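Local coordinates for protein PTS system, IIA component (Enterococcus faecalis, PDB 3BED) that probably relays phosphoryl groups during sugar uptake, as the IIA component of a mannose/sorbose-specific phosphotransferase system, at residues Leu10-Gly14 with Pro75-Ala79; Ala34-Ser38 with Lys51-Ile55; Leu56-Val62 with Tyr86-Arg90; Ala98-Ala103 with Tyr117-Gly122. All blocks are in the same frame, centred on the assembly; numbering follows the deposited sequence. Where two conformers were deposited one is given.

Contact 1 of 4, residues Leu10-Gly14 with Pro75-Ala79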
loop_
_atom_site.group_PDB
_atom_site.type_symbol
_atom_site.label_atom_id
_atom_site.label_comp_id
_atom_site.label_asym_id
_atom_site.label_seq_id
_atom_site.Cartn_x
_atom_site.Cartn_y
_atom_site.Cartn_z
ATOM N N LEU A 10 9.525 -3.075 -7.132
ATOM C CA LEU A 10 8.286 -2.359 -6.704
ATOM C C LEU A 10 8.231 -1.066 -7.472
ATOM O O LEU A 10 9.226 -0.369 -7.565
ATOM C CB LEU A 10 8.306 -2.066 -5.180
ATOM C CG LEU A 10 8.642 -3.212 -4.198
ATOM C CD1 LEU A 10 8.429 -2.739 -2.779
ATOM C CD2 LEU A 10 7.805 -4.438 -4.492
HETATM N N MSE A 11 7.052 -0.731 -7.997
HETATM C CA MSE A 11 6.912 0.440 -8.856
HETATM C C MSE A 11 5.726 1.233 -8.425
HETATM O O MSE A 11 4.651 0.675 -8.147
HETATM C CB MSE A 11 6.665 0.030 -10.327
HETATM C CG MSE A 11 7.763 -0.785 -10.915
HETATM SE SE MSE A 11 7.492 -1.018 -12.853
HETATM C CE MSE A 11 7.738 0.710 -13.459
ATOM N N SER A 12 5.905 2.559 -8.421
ATOM C CA SER A 12 4.753 3.396 -8.063
ATOM C C SER A 12 4.819 4.787 -8.613
ATOM O O SER A 12 5.901 5.250 -9.016
ATOM C CB SER A 12 4.602 3.551 -6.526
ATOM O OG SER A 12 5.625 4.350 -5.940
ATOM N N HIS A 13 3.660 5.469 -8.595
ATOM C CA HIS A 13 3.681 6.930 -8.622
ATOM C C HIS A 13 4.469 7.391 -7.411
ATOM O O HIS A 13 4.244 6.874 -6.306
ATOM C CB HIS A 13 2.265 7.502 -8.468
ATOM C CG HIS A 13 1.332 7.115 -9.569
ATOM N ND1 HIS A 13 0.800 5.842 -9.679
ATOM C CD2 HIS A 13 0.852 7.821 -10.624
ATOM C CE1 HIS A 13 -0.008 5.798 -10.729
ATOM N NE2 HIS A 13 0.006 6.982 -11.322
ATOM N N GLY A 14 5.377 8.360 -7.599
ATOM C CA GLY A 14 6.074 8.963 -6.473
ATOM C C GLY A 14 6.899 7.902 -5.724
ATOM O O GLY A 14 7.413 6.933 -6.323
ATOM N N PRO A 75 2.870 3.634 -14.221
ATOM C CA PRO A 75 3.859 2.620 -13.764
ATOM C C PRO A 75 3.436 1.190 -14.104
ATOM O O PRO A 75 4.237 0.427 -14.657
ATOM C CB PRO A 75 3.915 2.850 -12.236
ATOM C CG PRO A 75 3.574 4.374 -12.128
ATOM C CD PRO A 75 2.492 4.574 -13.151
ATOM N N CYS A 76 2.190 0.842 -13.758
ATOM C CA CYS A 76 1.699 -0.483 -14.080
ATOM C C CYS A 76 1.673 -0.756 -15.600
ATOM O O CYS A 76 2.095 -1.847 -16.062
ATOM C CB CYS A 76 0.345 -0.699 -13.437
ATOM S SG CYS A 76 -0.165 -2.452 -13.444
ATOM N N ASN A 77 1.217 0.227 -16.390
ATOM C CA ASN A 77 1.198 0.025 -17.852
ATOM C C ASN A 77 2.601 -0.247 -18.416
ATOM O O ASN A 77 2.804 -1.065 -19.300
ATOM C CB ASN A 77 0.628 1.268 -18.541
ATOM C CG ASN A 77 -0.830 1.528 -18.168
ATOM O OD1 ASN A 77 -1.563 0.609 -17.766
ATOM N ND2 ASN A 77 -1.269 2.776 -18.356
ATOM N N VAL A 78 3.567 0.461 -17.876
ATOM C CA VAL A 78 4.946 0.318 -18.336
ATOM C C VAL A 78 5.473 -1.098 -18.015
ATOM O O VAL A 78 6.125 -1.705 -18.847
ATOM C CB VAL A 78 5.782 1.384 -17.705
ATOM C CG1 VAL A 78 7.314 1.061 -17.763
ATOM C CG2 VAL A 78 5.457 2.703 -18.345
ATOM N N ALA A 79 5.138 -1.606 -16.821
ATOM C CA ALA A 79 5.496 -2.975 -16.413
ATOM C C ALA A 79 4.827 -3.963 -17.361
ATOM O O ALA A 79 5.489 -4.872 -17.888
ATOM C CB ALA A 79 5.083 -3.246 -14.945
#
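This is a strand-to-helix contact of a three-layer alpha/beta fold: strand 7-13 of the parallel sheet lies under helix 74-82, the segments meeting at 141° with axes 8.3 Å apart. M11 (selenomethionine) makes the apolar contacts of the strand with V78 and A79. Its m, t, p side chain bends at the selenium, so that SE of M11 lies 3.9 Å from CB of A79 while CE of M11 reaches CG1 of V78 at 4.3 Å and the carbonyl O of P75 at 3.7 Å. P75 faces the strand and touches three consecutive residues. S12 turns away from the helix, and with chi1 at p its OG hydrogen-bonds to O of H13 (2.9 Å); the backbone N of A17 also hydrogen-bonds to this OG. H13 ends the strand at the place where relatives carry the phosphorylated histidine, so H13 is probably the phosphorylation site. Its backbone N is held by D69, and its carbonyl O bonds to S23 of the second subunit. The m rotamer, with chi2 at 74°, turns one face of the imidazole to P75 in a CH-pi contact: CD of P75 lies 4.0 Å from the centroid of the H13 ring and 3.7 Å from CE1 of H13.

Contact 2 of 4, residues Ala34-Ser38 with Lys51-Ile55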
loop_
_atom_site.group_PDB
_atom_site.type_symbol
_atom_site.label_atom_id
_atom_site.label_comp_id
_atom_site.label_asym_id
_atom_site.label_seq_id
_atom_site.Cartn_x
_atom_site.Cartn_y
_atom_site.Cartn_z
ATOM N N ALA A 34 14.546 -5.382 -3.307
ATOM C CA ALA A 34 13.802 -5.142 -4.538
ATOM C C ALA A 34 14.398 -3.948 -5.211
ATOM O O ALA A 34 14.942 -3.042 -4.533
ATOM C CB ALA A 34 12.291 -4.915 -4.266
ATOM N N ALA A 35 14.368 -3.952 -6.535
ATOM C CA ALA A 35 14.632 -2.705 -7.268
ATOM C C ALA A 35 13.374 -1.858 -7.169
ATOM O O ALA A 35 12.307 -2.370 -6.843
ATOM C CB ALA A 35 14.965 -3.008 -8.717
ATOM N N ILE A 36 13.533 -0.557 -7.390
ATOM C CA ILE A 36 12.396 0.366 -7.249
ATOM C C ILE A 36 12.320 1.241 -8.469
ATOM O O ILE A 36 13.351 1.716 -8.957
ATOM C CB ILE A 36 12.624 1.319 -6.016
ATOM C CG1 ILE A 36 12.729 0.521 -4.695
ATOM C CG2 ILE A 36 11.565 2.371 -5.948
ATOM C CD1 ILE A 36 11.436 -0.291 -4.332
ATOM N N VAL A 37 11.106 1.467 -8.967
ATOM C CA VAL A 37 10.832 2.587 -9.904
ATOM C C VAL A 37 9.868 3.556 -9.235
ATOM O O VAL A 37 8.735 3.172 -8.855
ATOM C CB VAL A 37 10.209 2.127 -11.221
ATOM C CG1 VAL A 37 9.887 3.351 -12.138
ATOM C CG2 VAL A 37 11.126 1.116 -11.909
ATOM N N SER A 38 10.350 4.783 -9.086
ATOM C CA SER A 38 9.608 5.897 -8.510
ATOM C C SER A 38 9.300 6.862 -9.639
ATOM O O SER A 38 10.215 7.570 -10.142
ATOM C CB SER A 38 10.490 6.600 -7.476
ATOM O OG SER A 38 10.680 5.737 -6.354
ATOM N N LYS A 51 13.384 4.004 -16.889
ATOM C CA LYS A 51 13.791 3.571 -15.543
ATOM C C LYS A 51 13.593 2.067 -15.392
ATOM O O LYS A 51 14.474 1.378 -14.867
ATOM C CB LYS A 51 13.003 4.311 -14.475
ATOM C CG LYS A 51 13.466 5.747 -14.295
ATOM C CD LYS A 51 12.617 6.420 -13.215
ATOM C CE LYS A 51 13.126 7.815 -12.906
ATOM N NZ LYS A 51 12.420 8.470 -11.719
ATOM N N LEU A 52 12.438 1.552 -15.828
ATOM C CA LEU A 52 12.258 0.107 -15.727
ATOM C C LEU A 52 13.247 -0.617 -16.667
ATOM O O LEU A 52 13.782 -1.681 -16.319
ATOM C CB LEU A 52 10.837 -0.303 -16.089
ATOM C CG LEU A 52 10.507 -1.778 -15.989
ATOM C CD1 LEU A 52 10.798 -2.324 -14.588
ATOM C CD2 LEU A 52 9.066 -2.064 -16.405
ATOM N N ALA A 53 13.464 -0.054 -17.849
ATOM C CA ALA A 53 14.327 -0.746 -18.846
ATOM C C ALA A 53 15.747 -0.906 -18.278
ATOM O O ALA A 53 16.369 -1.956 -18.474
ATOM C CB ALA A 53 14.395 0.035 -20.152
ATOM N N ALA A 54 16.233 0.112 -17.555
ATOM C CA ALA A 54 17.590 0.046 -16.987
ATOM C C ALA A 54 17.727 -1.123 -16.022
ATOM O O ALA A 54 18.760 -1.817 -16.010
ATOM C CB ALA A 54 17.930 1.337 -16.326
ATOM N N ILE A 55 16.695 -1.353 -15.215
ATOM C CA ILE A 55 16.679 -2.448 -14.264
ATOM C C ILE A 55 16.555 -3.793 -14.978
ATOM O O ILE A 55 17.315 -4.739 -14.706
ATOM C CB ILE A 55 15.488 -2.272 -13.317
ATOM C CG1 ILE A 55 15.711 -1.023 -12.446
ATOM C CG2 ILE A 55 15.294 -3.521 -12.463
ATOM C CD1 ILE A 55 14.445 -0.542 -11.744
HETATM O O HOH W 1 13.300 5.643 -9.879
#
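V37 is the centre of the apolar patch: its CG2 lies 3.7 Å from CD1 of I55 and 4.4 Å from CD1 of L52, while CG1 of V37 meets CB of K51 at 4.0 Å. Toward the start of the strand, CB of A35 rests on CG2 of I55 at 3.8 Å, so the isoleucine spans two strand residues that point to the same side of the sheet. I36 turns the other way, onto L21 of helix 16-28. At the opposite end the contact becomes polar. The extended side chain of K51 carries NZ past the aliphatic patch to hydrogen-bond O of S38 at 2.9 Å, and the same ammonium forms a salt bridge with D43. A water accepts from N of S38 (3.2 Å) and, weakly, from NZ of K51 (3.5 Å). With 167° between the short segments, the helix returns almost antiparallel over the edge strand, as in the beta-alpha-beta crossover that here links strands 35-39 and 64-68 of a parallel alpha/beta sheet.

Contact 3 of 4, residues Leu56-Val62 with Tyr86-Arg90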
loop_
_atom_site.group_PDB
_atom_site.type_symbol
_atom_site.label_atom_id
_atom_site.label_comp_id
_atom_site.label_asym_id
_atom_site.label_seq_id
_atom_site.Cartn_x
_atom_site.Cartn_y
_atom_site.Cartn_z
ATOM N N LEU A 56 15.627 -3.890 -15.925
ATOM C CA LEU A 56 15.385 -5.182 -16.604
ATOM C C LEU A 56 16.561 -5.576 -17.507
ATOM O O LEU A 56 16.882 -6.773 -17.628
ATOM C CB LEU A 56 14.113 -5.143 -17.428
ATOM C CG LEU A 56 12.783 -4.990 -16.654
ATOM C CD1 LEU A 56 11.618 -4.966 -17.631
ATOM C CD2 LEU A 56 12.535 -6.074 -15.624
ATOM N N LYS A 57 17.181 -4.582 -18.121
ATOM C CA LYS A 57 18.335 -4.840 -19.002
ATOM C C LYS A 57 19.518 -5.337 -18.200
ATOM O O LYS A 57 20.265 -6.218 -18.668
ATOM C CB LYS A 57 18.743 -3.592 -19.771
ATOM C CG LYS A 57 17.806 -3.225 -20.889
ATOM C CD LYS A 57 18.250 -1.928 -21.583
ATOM C CE LYS A 57 17.218 -1.453 -22.610
ATOM N NZ LYS A 57 17.550 -0.045 -23.092
ATOM N N GLU A 58 19.694 -4.770 -17.010
ATOM C CA GLU A 58 20.786 -5.142 -16.125
ATOM C C GLU A 58 20.642 -6.613 -15.711
ATOM O O GLU A 58 21.653 -7.333 -15.608
ATOM C CB GLU A 58 20.827 -4.218 -14.902
ATOM C CG GLU A 58 21.743 -4.684 -13.758
ATOM C CD GLU A 58 23.228 -4.526 -14.060
ATOM O OE1 GLU A 58 23.591 -3.881 -15.072
ATOM O OE2 GLU A 58 24.033 -5.055 -13.267
ATOM N N ALA A 59 19.408 -7.065 -15.483
ATOM C CA ALA A 59 19.166 -8.417 -14.987
ATOM C C ALA A 59 19.047 -9.498 -16.072
ATOM O O ALA A 59 19.236 -10.706 -15.790
ATOM C CB ALA A 59 17.930 -8.447 -14.075
ATOM N N GLY A 60 18.758 -9.094 -17.301
ATOM C CA GLY A 60 18.504 -10.054 -18.379
ATOM C C GLY A 60 17.295 -10.961 -18.151
ATOM O O GLY A 60 16.342 -10.589 -17.424
ATOM N N ASN A 61 17.315 -12.132 -18.781
ATOM C CA ASN A 61 16.173 -13.032 -18.822
ATOM C C ASN A 61 16.085 -13.877 -17.564
ATOM O O ASN A 61 16.294 -15.113 -17.581
ATOM C CB ASN A 61 16.200 -13.901 -20.109
ATOM C CG ASN A 61 14.934 -14.739 -20.288
ATOM O OD1 ASN A 61 13.947 -14.580 -19.557
ATOM N ND2 ASN A 61 14.963 -15.662 -21.254
ATOM N N VAL A 62 15.814 -13.190 -16.454
ATOM C CA VAL A 62 15.666 -13.825 -15.156
ATOM C C VAL A 62 14.207 -13.726 -14.677
ATOM O O VAL A 62 13.564 -12.703 -14.891
ATOM C CB VAL A 62 16.630 -13.164 -14.163
ATOM C CG1 VAL A 62 16.428 -11.656 -14.123
ATOM C CG2 VAL A 62 16.553 -13.803 -12.786
ATOM N N TYR A 86 10.148 -9.464 -22.068
ATOM C CA TYR A 86 10.748 -10.302 -20.995
ATOM C C TYR A 86 9.819 -11.425 -20.633
ATOM O O TYR A 86 8.868 -11.233 -19.880
ATOM C CB TYR A 86 11.074 -9.437 -19.758
ATOM C CG TYR A 86 12.208 -8.477 -20.009
ATOM C CD1 TYR A 86 13.541 -8.862 -19.803
ATOM C CD2 TYR A 86 11.957 -7.199 -20.533
ATOM C CE1 TYR A 86 14.574 -7.976 -20.072
ATOM C CE2 TYR A 86 12.987 -6.301 -20.805
ATOM C CZ TYR A 86 14.296 -6.717 -20.590
ATOM O OH TYR A 86 15.372 -5.906 -20.822
ATOM N N PRO A 87 10.073 -12.633 -21.175
ATOM C CA PRO A 87 9.101 -13.713 -21.042
ATOM C C PRO A 87 8.944 -14.290 -19.619
ATOM O O PRO A 87 7.954 -14.987 -19.310
ATOM C CB PRO A 87 9.663 -14.803 -21.984
ATOM C CG PRO A 87 11.098 -14.551 -22.069
ATOM C CD PRO A 87 11.258 -13.050 -21.961
ATOM N N GLN A 88 9.881 -13.982 -18.733
ATOM C CA GLN A 88 9.762 -14.482 -17.364
ATOM C C GLN A 88 9.445 -13.376 -16.357
ATOM O O GLN A 88 9.664 -13.559 -15.158
ATOM C CB GLN A 88 11.045 -15.212 -16.964
ATOM C CG GLN A 88 11.436 -16.335 -17.953
ATOM C CD GLN A 88 12.448 -17.264 -17.371
ATOM O OE1 GLN A 88 13.635 -17.062 -17.557
ATOM N NE2 GLN A 88 11.991 -18.241 -16.594
ATOM N N LEU A 89 8.924 -12.247 -16.869
ATOM C CA LEU A 89 8.466 -11.148 -16.035
ATOM C C LEU A 89 6.980 -11.279 -15.832
ATOM O O LEU A 89 6.247 -11.544 -16.791
ATOM C CB LEU A 89 8.750 -9.822 -16.757
ATOM C CG LEU A 89 8.121 -8.549 -16.138
ATOM C CD1 LEU A 89 8.759 -8.258 -14.785
ATOM C CD2 LEU A 89 8.305 -7.358 -17.068
ATOM N N ARG A 90 6.521 -11.115 -14.583
ATOM C CA ARG A 90 5.094 -11.016 -14.290
ATOM C C ARG A 90 4.836 -9.725 -13.506
ATOM O O ARG A 90 5.773 -9.128 -12.961
ATOM C CB ARG A 90 4.582 -12.236 -13.503
ATOM C CG ARG A 90 4.896 -13.616 -14.155
ATOM C CD ARG A 90 3.945 -13.930 -15.338
ATOM N NE ARG A 90 4.253 -15.234 -15.931
ATOM C CZ ARG A 90 5.287 -15.509 -16.732
ATOM N NH1 ARG A 90 6.126 -14.560 -17.154
ATOM N NH2 ARG A 90 5.466 -16.780 -17.137
#
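A helix end packs here against the turn leading into strand 89-93: L56-V62 closes helix 44-59, and Y86-R90 opens that strand, at the end of the sheet where its parallel strands begin. Its centre is apolar. Y86 lays one ring face over L56, whose CB stands 3.9 Å from the ring centroid of Y86, a CH-pi contact, and 3.5 Å from CZ of Y86. Deeper in, CD1 of L56 meets CD2 of L89 at 4.1 Å. Both backbones bend sharply beside this cluster. G60 leaves the helix with positive phi (62°), and N61 centres an inverse gamma turn, marked by a weak bond from N of V62 to O of G60 (2.8 Å). Across from it, Y86-L89 forms a type I beta turn, closed by N of L89 to O of Y86 at 3.2 Å. R90 clamps this turn: its NH1 donates to O of P87 (2.9 Å) and to O of L89 (3.0 Å), while its NE forms a salt bridge with D112. N61 and Q88 form a polar rim, with P87 beside them. Around the contact, L56 also touches I9 of strand 7-13, and L89 covers T64 and V66 of strand 64-68, alongside which strand 89-93 is bonded; L56 and L89 both touch A82, so the end of helix 44-59 and the start of strand 89-93 meet beside helix 74-82.

Contact 4 of 4, residues Ala98-Ala103 with Tyr117-Gly122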
loop_
_atom_site.group_PDB
_atom_site.type_symbol
_atom_site.label_atom_id
_atom_site.label_comp_id
_atom_site.label_asym_id
_atom_site.label_seq_id
_atom_site.Cartn_x
_atom_site.Cartn_y
_atom_site.Cartn_z
ATOM N N ALA A 98 1.389 -6.090 3.119
ATOM C CA ALA A 98 1.401 -7.517 3.305
ATOM C C ALA A 98 2.010 -8.205 2.085
ATOM O O ALA A 98 2.714 -9.222 2.216
ATOM C CB ALA A 98 -0.031 -8.021 3.547
HETATM N N MSE A 99 1.700 -7.686 0.900
HETATM C CA MSE A 99 2.225 -8.302 -0.314
HETATM C C MSE A 99 3.733 -8.199 -0.355
HETATM O O MSE A 99 4.421 -9.168 -0.750
HETATM C CB MSE A 99 1.610 -7.656 -1.557
HETATM C CG MSE A 99 0.208 -8.026 -1.797
HETATM SE SE MSE A 99 -0.535 -6.737 -3.091
HETATM C CE MSE A 99 1.170 -6.720 -4.186
ATOM N N ALA A 100 4.261 -7.045 0.048
ATOM C CA ALA A 100 5.705 -6.825 -0.004
ATOM C C ALA A 100 6.428 -7.706 1.003
ATOM O O ALA A 100 7.495 -8.268 0.684
ATOM C CB ALA A 100 6.025 -5.358 0.252
ATOM N N ILE A 101 5.884 -7.794 2.228
ATOM C CA ILE A 101 6.466 -8.706 3.247
ATOM C C ILE A 101 6.478 -10.152 2.769
ATOM O O ILE A 101 7.519 -10.842 2.878
ATOM C CB ILE A 101 5.669 -8.586 4.605
ATOM C CG1 ILE A 101 6.001 -7.197 5.202
ATOM C CG2 ILE A 101 5.853 -9.880 5.489
ATOM C CD1 ILE A 101 4.911 -6.910 6.317
ATOM N N GLU A 102 5.331 -10.631 2.280
ATOM C CA GLU A 102 5.321 -12.004 1.822
ATOM C C GLU A 102 6.242 -12.248 0.631
ATOM O O GLU A 102 6.846 -13.320 0.541
ATOM C CB GLU A 102 3.899 -12.488 1.560
ATOM C CG GLU A 102 3.040 -12.480 2.840
ATOM C CD GLU A 102 3.558 -13.404 3.947
ATOM O OE1 GLU A 102 4.312 -14.372 3.681
ATOM O OE2 GLU A 102 3.185 -13.157 5.095
ATOM N N ALA A 103 6.362 -11.287 -0.283
ATOM C CA ALA A 103 7.257 -11.438 -1.423
ATOM C C ALA A 103 8.680 -11.562 -0.925
ATOM O O ALA A 103 9.486 -12.352 -1.449
ATOM C CB ALA A 103 7.104 -10.238 -2.334
ATOM N N TYR A 117 0.171 -16.436 -5.502
ATOM C CA TYR A 117 0.260 -16.375 -4.048
ATOM C C TYR A 117 0.125 -14.920 -3.548
ATOM O O TYR A 117 -0.661 -14.641 -2.634
ATOM C CB TYR A 117 1.601 -16.970 -3.596
ATOM C CG TYR A 117 1.822 -16.848 -2.117
ATOM C CD1 TYR A 117 0.969 -17.508 -1.211
ATOM C CD2 TYR A 117 2.861 -16.052 -1.620
ATOM C CE1 TYR A 117 1.165 -17.398 0.156
ATOM C CE2 TYR A 117 3.063 -15.931 -0.247
ATOM C CZ TYR A 117 2.214 -16.619 0.629
ATOM O OH TYR A 117 2.413 -16.470 1.995
ATOM N N LEU A 118 0.868 -13.999 -4.171
ATOM C CA LEU A 118 0.876 -12.608 -3.698
ATOM C C LEU A 118 -0.421 -11.896 -4.016
ATOM O O LEU A 118 -0.821 -10.978 -3.313
ATOM C CB LEU A 118 2.049 -11.841 -4.313
ATOM C CG LEU A 118 3.433 -12.346 -3.850
ATOM C CD1 LEU A 118 4.458 -11.537 -4.561
ATOM C CD2 LEU A 118 3.671 -12.319 -2.351
ATOM N N THR A 119 -1.086 -12.313 -5.089
ATOM C CA THR A 119 -2.422 -11.814 -5.363
ATOM C C THR A 119 -3.354 -12.178 -4.235
ATOM O O THR A 119 -4.124 -11.333 -3.736
ATOM C CB THR A 119 -2.947 -12.291 -6.728
ATOM O OG1 THR A 119 -2.035 -11.813 -7.728
ATOM C CG2 THR A 119 -4.331 -11.740 -6.997
ATOM N N GLN A 120 -3.304 -13.442 -3.828
ATOM C CA GLN A 120 -4.151 -13.878 -2.736
ATOM C C GLN A 120 -3.807 -13.164 -1.428
ATOM O O GLN A 120 -4.707 -12.757 -0.692
ATOM C CB GLN A 120 -4.045 -15.384 -2.566
ATOM C CG GLN A 120 -4.732 -15.926 -1.340
ATOM C CD GLN A 120 -3.763 -16.043 -0.149
ATOM O OE1 GLN A 120 -2.670 -16.662 -0.243
ATOM N NE2 GLN A 120 -4.145 -15.423 0.972
ATOM N N ILE A 121 -2.513 -13.027 -1.140
ATOM C CA ILE A 121 -2.053 -12.308 0.076
ATOM C C ILE A 121 -2.609 -10.896 0.074
ATOM O O ILE A 121 -3.183 -10.432 1.101
ATOM C CB ILE A 121 -0.503 -12.286 0.177
ATOM C CG1 ILE A 121 0.035 -13.672 0.566
ATOM C CG2 ILE A 121 -0.027 -11.235 1.146
ATOM C CD1 ILE A 121 -0.601 -14.308 1.839
ATOM N N GLY A 122 -2.433 -10.223 -1.067
ATOM C CA GLY A 122 -2.768 -8.802 -1.145
ATOM C C GLY A 122 -4.275 -8.615 -0.933
ATOM O O GLY A 122 -4.685 -7.644 -0.295
#
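A pair of helices packed at 142°, closer to antiparallel than to perpendicular, forms part of one outer layer of the alpha/beta sandwich: the short segments of helices 97-105 and 111-124 have axes 8.7 Å apart. Backbones come nearest where M99, here selenomethionine, meets G122, CA to CA 5.1 Å; G122, which has no side chain, lies at this closest approach. I121 points at the first helix, and its CG2 lies 3.6 Å from O of A98, 4.0 Å from CB of A98 and 3.7 Å from CG of E102. One turn earlier, L118 slots beside A103, with its CD1 3.7 Å from CB of A103 and its CD2 3.5 Å from N of A103. M99, A103 and L118 all rest on L67 of strand 64-68, so the inner side of the pair packs on the sheet. N96, just before the first helix, bonds to N of M99 and to O of G122, tying the two helices together. The second subunit packs nearby through L70 and V126, and its T128 bonds to T119. At the rim, OH of Y117 donates a weak hydrogen bond to OE1 of E102, at 3.3 Å.

In the fold
Contacts 1, 2 and 3 share one sheet and the helices on one face; contact 4 belongs to the other helical layer. Contact 2 is nested inside the chain loop closed by contact 1, and their strands pair directly: N of L10 to O of A35 and N of S12 to O of V37, each 2.9 Å and probably hydrogen-bonded. Contacts 2 and 3 use successive parts of helix 44-59, centres about 12 Å apart; contact 3 meets contact 1 where O of A79 lies 3.8 Å from CD2 of L89. Contact 4, centred about 17 Å from contact 1, touches none of the others, yet both it and contact 1, which holds the putative phosphorylation site H13, meet the second subunit.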